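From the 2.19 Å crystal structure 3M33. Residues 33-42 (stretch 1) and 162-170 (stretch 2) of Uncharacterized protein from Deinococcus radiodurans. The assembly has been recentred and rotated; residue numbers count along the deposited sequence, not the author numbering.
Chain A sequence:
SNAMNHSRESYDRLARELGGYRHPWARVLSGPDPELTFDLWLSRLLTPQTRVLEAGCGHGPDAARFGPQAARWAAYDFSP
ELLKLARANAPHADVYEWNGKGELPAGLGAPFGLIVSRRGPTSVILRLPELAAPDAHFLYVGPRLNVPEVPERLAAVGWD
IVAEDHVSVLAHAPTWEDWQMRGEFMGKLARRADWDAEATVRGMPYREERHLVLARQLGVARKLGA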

ATOM      1  N   ASP A  33       1.845  14.932  -3.692  1.00 32.11           N
ATOM      2  CA  ASP A  33       1.643  13.483  -3.750  1.00 34.35           C
ATOM      3  C   ASP A  33       0.593  13.118  -2.734  1.00 31.02           C
ATOM      4  O   ASP A  33       0.709  13.504  -1.588  1.00 33.72           O
ATOM      5  CB  ASP A  33       2.945  12.754  -3.410  1.00 38.34           C
ATOM      6  CG  ASP A  33       2.827  11.224  -3.551  1.00 49.48           C
ATOM      7  OD1 ASP A  33       3.683  10.620  -4.232  1.00 55.64           O
ATOM      8  OD2 ASP A  33       1.876  10.622  -3.010  1.00 46.38           O
ATOM      9  N   PRO A  34      -0.439  12.365  -3.143  1.00 33.39           N
ATOM     10  CA  PRO A  34      -1.536  12.081  -2.211  1.00 36.63           C
ATOM     11  C   PRO A  34      -1.185  11.058  -1.132  1.00 42.17           C
ATOM     12  O   PRO A  34      -2.047  10.766  -0.301  1.00 39.68           O
ATOM     13  CB  PRO A  34      -2.642  11.537  -3.131  1.00 34.35           C
ATOM     14  CG  PRO A  34      -1.905  10.934  -4.266  1.00 30.13           C
ATOM     15  CD  PRO A  34      -0.692  11.807  -4.479  1.00 39.77           C
ATOM     16  N   GLU A  35       0.037  10.526  -1.124  1.00 38.16           N
ATOM     17  CA  GLU A  35       0.446   9.637  -0.028  1.00 34.08           C
ATOM     18  C   GLU A  35       1.375  10.305   0.979  1.00 29.55           C
ATOM     19  O   GLU A  35       1.832   9.661   1.911  1.00 36.13           O
ATOM     20  CB  GLU A  35       1.051   8.333  -0.565  1.00 33.81           C
ATOM     21  CG  GLU A  35       0.001   7.414  -1.202  1.00 35.38           C
ATOM     22  CD  GLU A  35       0.592   6.161  -1.827  1.00 40.94           C
ATOM     23  OE1 GLU A  35       1.640   5.698  -1.344  1.00 39.70           O
ATOM     24  OE2 GLU A  35      -0.002   5.634  -2.799  1.00 41.58           O
ATOM     25  N   LEU A  36       1.641  11.599   0.819  1.00 31.44           N
ATOM     26  CA  LEU A  36       2.490  12.305   1.795  1.00 35.39           C
ATOM     27  C   LEU A  36       1.953  12.188   3.223  1.00 39.22           C
ATOM     28  O   LEU A  36       2.727  12.047   4.169  1.00 38.40           O
ATOM     29  CB  LEU A  36       2.658  13.786   1.448  1.00 30.05           C
ATOM     30  CG  LEU A  36       3.432  14.102   0.167  1.00 51.03           C
ATOM     31  CD1 LEU A  36       3.400  15.610  -0.119  1.00 51.10           C
ATOM     32  CD2 LEU A  36       4.866  13.577   0.248  1.00 54.41           C
ATOM     33  N   THR A  37       0.633  12.252   3.380  1.00 35.61           N
ATOM     34  CA  THR A  37       0.042  12.262   4.719  1.00 36.82           C
ATOM     35  C   THR A  37       0.242  10.909   5.365  1.00 32.62           C
ATOM     36  O   THR A  37       0.518  10.814   6.558  1.00 36.39           O
ATOM     37  CB  THR A  37      -1.459  12.645   4.692  1.00 39.24           C
ATOM     38  OG1 THR A  37      -1.608  13.911   4.039  1.00 42.18           O
ATOM     39  CG2 THR A  37      -2.018  12.770   6.119  1.00 28.63           C
ATOM     40  N   PHE A  38       0.151   9.859   4.554  1.00 29.92           N
ATOM     41  CA  PHE A  38       0.377   8.506   5.035  1.00 26.14           C
ATOM     42  C   PHE A  38       1.814   8.367   5.557  1.00 32.40           C
ATOM     43  O   PHE A  38       2.044   7.777   6.608  1.00 34.19           O
ATOM     44  CB  PHE A  38       0.114   7.494   3.908  1.00 28.14           C
ATOM     45  CG  PHE A  38       0.495   6.075   4.254  1.00 37.04           C
ATOM     46  CD1 PHE A  38      -0.425   5.214   4.828  1.00 35.81           C
ATOM     47  CD2 PHE A  38       1.767   5.603   3.984  1.00 31.96           C
ATOM     48  CE1 PHE A  38      -0.084   3.920   5.128  1.00 37.07           C
ATOM     49  CE2 PHE A  38       2.120   4.296   4.281  1.00 38.10           C
ATOM     50  CZ  PHE A  38       1.192   3.458   4.862  1.00 40.31           C
ATOM     51  N   ASP A  39       2.782   8.907   4.823  1.00 34.14           N
ATOM     52  CA  ASP A  39       4.176   8.847   5.273  1.00 35.60           C
ATOM     53  C   ASP A  39       4.339   9.581   6.592  1.00 31.01           C
ATOM     54  O   ASP A  39       5.018   9.098   7.479  1.00 36.22           O
ATOM     55  CB  ASP A  39       5.138   9.483   4.257  1.00 31.27           C
ATOM     56  CG  ASP A  39       5.263   8.681   2.984  1.00 40.03           C
ATOM     57  OD1 ASP A  39       4.639   7.604   2.883  1.00 38.29           O
ATOM     58  OD2 ASP A  39       5.978   9.150   2.076  1.00 45.87           O
ATOM     59  N   LEU A  40       3.749  10.770   6.701  1.00 37.52           N
ATOM     60  CA  LEU A  40       3.807  11.523   7.950  1.00 32.70           C
ATOM     61  C   LEU A  40       3.187  10.753   9.118  1.00 34.38           C
ATOM     62  O   LEU A  40       3.755  10.706  10.201  1.00 32.54           O
ATOM     63  CB  LEU A  40       3.058  12.844   7.823  1.00 40.54           C
ATOM     64  CG  LEU A  40       3.756  14.008   7.142  1.00 66.21           C
ATOM     65  CD1 LEU A  40       3.183  15.292   7.730  1.00 74.13           C
ATOM     66  CD2 LEU A  40       5.276  13.934   7.340  1.00 70.60           C
ATOM     67  N   TRP A  41       2.008  10.170   8.905  1.00 28.63           N
ATOM     68  CA  TRP A  41       1.335   9.446   9.978  1.00 30.79           C
ATOM     69  C   TRP A  41       2.179   8.241  10.399  1.00 39.93           C
ATOM     70  O   TRP A  41       2.322   7.948  11.587  1.00 37.21           O
ATOM     71  CB  TRP A  41      -0.025   8.955   9.510  1.00 25.30           C
ATOM     72  CG  TRP A  41      -1.075  10.023   9.408  1.00 29.92           C
ATOM     73  CD1 TRP A  41      -0.902  11.362   9.556  1.00 35.71           C
ATOM     74  CD2 TRP A  41      -2.472   9.821   9.141  1.00 34.95           C
ATOM     75  NE1 TRP A  41      -2.105  12.012   9.396  1.00 34.40           N
ATOM     76  CE2 TRP A  41      -3.082  11.086   9.142  1.00 35.06           C
ATOM     77  CE3 TRP A  41      -3.261   8.687   8.898  1.00 35.92           C
ATOM     78  CZ2 TRP A  41      -4.453  11.255   8.919  1.00 33.19           C
ATOM     79  CZ3 TRP A  41      -4.612   8.855   8.672  1.00 40.31           C
ATOM     80  CH2 TRP A  41      -5.195  10.132   8.682  1.00 38.42           C
ATOM     81  N   LEU A  42       2.737   7.540   9.414  1.00 33.24           N
ATOM     82  CA  LEU A  42       3.528   6.354   9.708  1.00 34.06           C
ATOM     83  C   LEU A  42       4.756   6.744  10.531  1.00 30.72           C
ATOM     84  O   LEU A  42       5.064   6.143  11.548  1.00 37.10           O
ATOM     85  CB  LEU A  42       3.944   5.667   8.409  1.00 30.80           C
ATOM     86  CG  LEU A  42       4.912   4.487   8.545  1.00 35.96           C
ATOM     87  CD1 LEU A  42       4.423   3.489   9.595  1.00 36.67           C
ATOM     88  CD2 LEU A  42       5.117   3.815   7.173  1.00 37.83           C
ATOM     89  N   VAL A 162      -9.514   6.108  14.198  1.00 38.20           N
ATOM     90  CA  VAL A 162      -9.137   7.327  14.908  1.00 43.19           C
ATOM     91  C   VAL A 162      -8.762   8.463  13.941  1.00 38.79           C
ATOM     92  O   VAL A 162      -8.800   9.622  14.307  1.00 42.93           O
ATOM     93  CB  VAL A 162      -8.035   7.086  15.975  1.00 39.44           C
ATOM     94  CG1 VAL A 162      -8.478   6.012  16.974  1.00 39.81           C
ATOM     95  CG2 VAL A 162      -6.739   6.708  15.343  1.00 36.50           C
ATOM     96  N   ALA A 163      -8.433   8.129  12.699  1.00 30.88           N
ATOM     97  CA  ALA A 163      -8.154   9.156  11.703  1.00 33.68           C
ATOM     98  C   ALA A 163      -8.458   8.625  10.317  1.00 39.72           C
ATOM     99  O   ALA A 163      -8.158   7.473  10.001  1.00 35.58           O
ATOM    100  CB  ALA A 163      -6.709   9.605  11.764  1.00 34.31           C
ATOM    101  N   GLU A 164      -9.016   9.487   9.475  1.00 31.11           N
ATOM    102  CA  GLU A 164      -9.401   9.067   8.149  1.00 38.84           C
ATOM    103  C   GLU A 164      -9.320  10.239   7.185  1.00 35.06           C
ATOM    104  O   GLU A 164      -9.795  11.322   7.487  1.00 38.65           O
ATOM    105  CB  GLU A 164     -10.812   8.486   8.202  1.00 42.71           C
ATOM    106  CG  GLU A 164     -11.318   7.958   6.883  1.00 46.29           C
ATOM    107  CD  GLU A 164     -12.616   7.164   7.037  1.00 48.92           C
ATOM    108  OE1 GLU A 164     -13.373   7.412   8.002  1.00 55.37           O
ATOM    109  OE2 GLU A 164     -12.875   6.288   6.191  1.00 43.50           O
ATOM    110  N   ASP A 165      -8.731  10.008   6.018  1.00 36.55           N
ATOM    111  CA  ASP A 165      -8.523  11.042   5.006  1.00 38.54           C
ATOM    112  C   ASP A 165      -8.988  10.538   3.651  1.00 42.15           C
ATOM    113  O   ASP A 165      -8.604   9.443   3.256  1.00 38.90           O
ATOM    114  CB  ASP A 165      -7.035  11.287   4.832  1.00 41.54           C
ATOM    115  CG  ASP A 165      -6.574  12.539   5.463  1.00 62.19           C
ATOM    116  OD1 ASP A 165      -5.881  13.315   4.761  1.00 70.03           O
ATOM    117  OD2 ASP A 165      -6.890  12.732   6.661  1.00 70.98           O
ATOM    118  N   HIS A 166      -9.747  11.361   2.920  1.00 34.04           N
ATOM    119  CA  HIS A 166     -10.113  11.067   1.546  1.00 35.93           C
ATOM    120  C   HIS A 166      -9.430  12.121   0.698  1.00 34.56           C
ATOM    121  O   HIS A 166      -9.821  13.291   0.714  1.00 38.54           O
ATOM    122  CB  HIS A 166     -11.645  11.096   1.361  1.00 29.08           C
ATOM    123  CG  HIS A 166     -12.363  10.068   2.181  1.00 38.82           C
ATOM    124  ND1 HIS A 166     -12.323   8.720   1.890  1.00 33.23           N
ATOM    125  CD2 HIS A 166     -13.139  10.191   3.285  1.00 38.80           C
ATOM    126  CE1 HIS A 166     -13.040   8.058   2.781  1.00 38.57           C
ATOM    127  NE2 HIS A 166     -13.544   8.927   3.640  1.00 38.58           N
ATOM    128  N   VAL A 167      -8.394  11.693  -0.022  1.00 33.74           N
ATOM    129  CA  VAL A 167      -7.477  12.593  -0.713  1.00 34.71           C
ATOM    130  C   VAL A 167      -7.618  12.462  -2.217  1.00 36.57           C
ATOM    131  O   VAL A 167      -7.771  11.350  -2.743  1.00 34.87           O
ATOM    132  CB  VAL A 167      -6.004  12.230  -0.386  1.00 46.89           C
ATOM    133  CG1 VAL A 167      -5.069  13.340  -0.849  1.00 44.96           C
ATOM    134  CG2 VAL A 167      -5.830  11.985   1.093  1.00 48.59           C
ATOM    135  N   SER A 168      -7.520  13.583  -2.920  1.00 33.69           N
ATOM    136  CA  SER A 168      -7.705  13.584  -4.373  1.00 35.59           C
ATOM    137  C   SER A 168      -6.786  14.644  -4.981  1.00 37.53           C
ATOM    138  O   SER A 168      -6.802  15.778  -4.558  1.00 37.27           O
ATOM    139  CB  SER A 168      -9.164  13.909  -4.707  1.00 37.68           C
ATOM    140  OG  SER A 168      -9.387  13.930  -6.108  1.00 44.45           O
ATOM    141  N   VAL A 169      -5.983  14.275  -5.967  1.00 34.40           N
ATOM    142  CA  VAL A 169      -5.022  15.206  -6.555  1.00 31.61           C
ATOM    143  C   VAL A 169      -5.068  15.156  -8.085  1.00 34.92           C
ATOM    144  O   VAL A 169      -5.082  14.081  -8.683  1.00 35.89           O
ATOM    145  CB  VAL A 169      -3.601  14.882  -6.067  1.00 37.49           C
ATOM    146  CG1 VAL A 169      -2.599  15.919  -6.594  1.00 39.40           C
ATOM    147  CG2 VAL A 169      -3.589  14.873  -4.557  1.00 42.87           C
ATOM    148  N   LEU A 170      -5.118  16.315  -8.727  1.00 38.66           N
ATOM    149  CA  LEU A 170      -5.146  16.355 -10.181  1.00 35.92           C
ATOM    150  C   LEU A 170      -3.841  15.787 -10.735  1.00 38.35           C
ATOM    151  O   LEU A 170      -2.759  16.165 -10.293  1.00 39.44           O
ATOM    152  CB  LEU A 170      -5.328  17.798 -10.671  1.00 39.76           C
ATOM    153  CG  LEU A 170      -5.360  18.016 -12.184  1.00 41.83           C
ATOM    154  CD1 LEU A 170      -6.569  17.298 -12.787  1.00 44.29           C
ATOM    155  CD2 LEU A 170      -5.390  19.492 -12.545  1.00 39.77           C
TER

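What forms the apolar centre of the contact? At one end Pro34 sits against two valines of the strand, its CB lying 3.8 Å from CG1 of Val167 and 3.7 Å from CG2 of Val169. Val167 and Val169 are two apart in the extended chain, so their side chains emerge on the same side of the strand. The compact, buried proline ring fits this pair well: it offers carbon to both valines while its CA comes within 6.1 Å of the CA of Val167, the shortest CA-to-CA distance of the register.

How does the helix reach the strand farther along? It runs nearly antiparallel to the strand, at 160°, and the backbones draw apart, with the CA of Trp41 9.6 Å from the CA of Ala163. A large side chain spans that gap. With chi1 in the m well, the indole of Trp41 extends to the strand, and its CH2 comes to 3.5 Å from CB of Ala163. The small methyl of alanine suits the place, since it meets the ring while leaving room for the indole to lie close to the strand backbone, where CH2 is 4.0 Å from N of Glu164. The tryptophan gives 71 Å² to the contact, the largest share of any residue here.

Which strand residues take part, and which turn aside? The alternation of the strand decides it. Ala163, Asp165, Val167 and Val169 all direct their CA-to-CB bonds toward the helical stretch, whereas Glu164 and Ser168 point away, and their polar side chains find hydrogen bonds elsewhere in the structure. On the other stretch Pro34, Thr37 and Trp41 point toward the strand; the last two are four residues apart, about one helical turn, and so share a side of the helix.

What lies at the polar edge? The carboxylate of Asp165 faces both Thr37 and Trp41: OD1 is 4.1 Å from CG2 of Thr37, and OD2 is 3.6 Å from CZ2 of Trp41. These are packing contacts, and no hydrogen bond crosses between the stretches. The 324 Å² of buried surface therefore rests on the fit of side chains. Within the first stretch, OD2 of Asp33 accepts a capping bond from N of Glu35 at 2.6 Å; the cap and the type I turn, closed by N of Leu36 to O of Asp33 at 3.2 Å, bracket Pro34, which faces the valines.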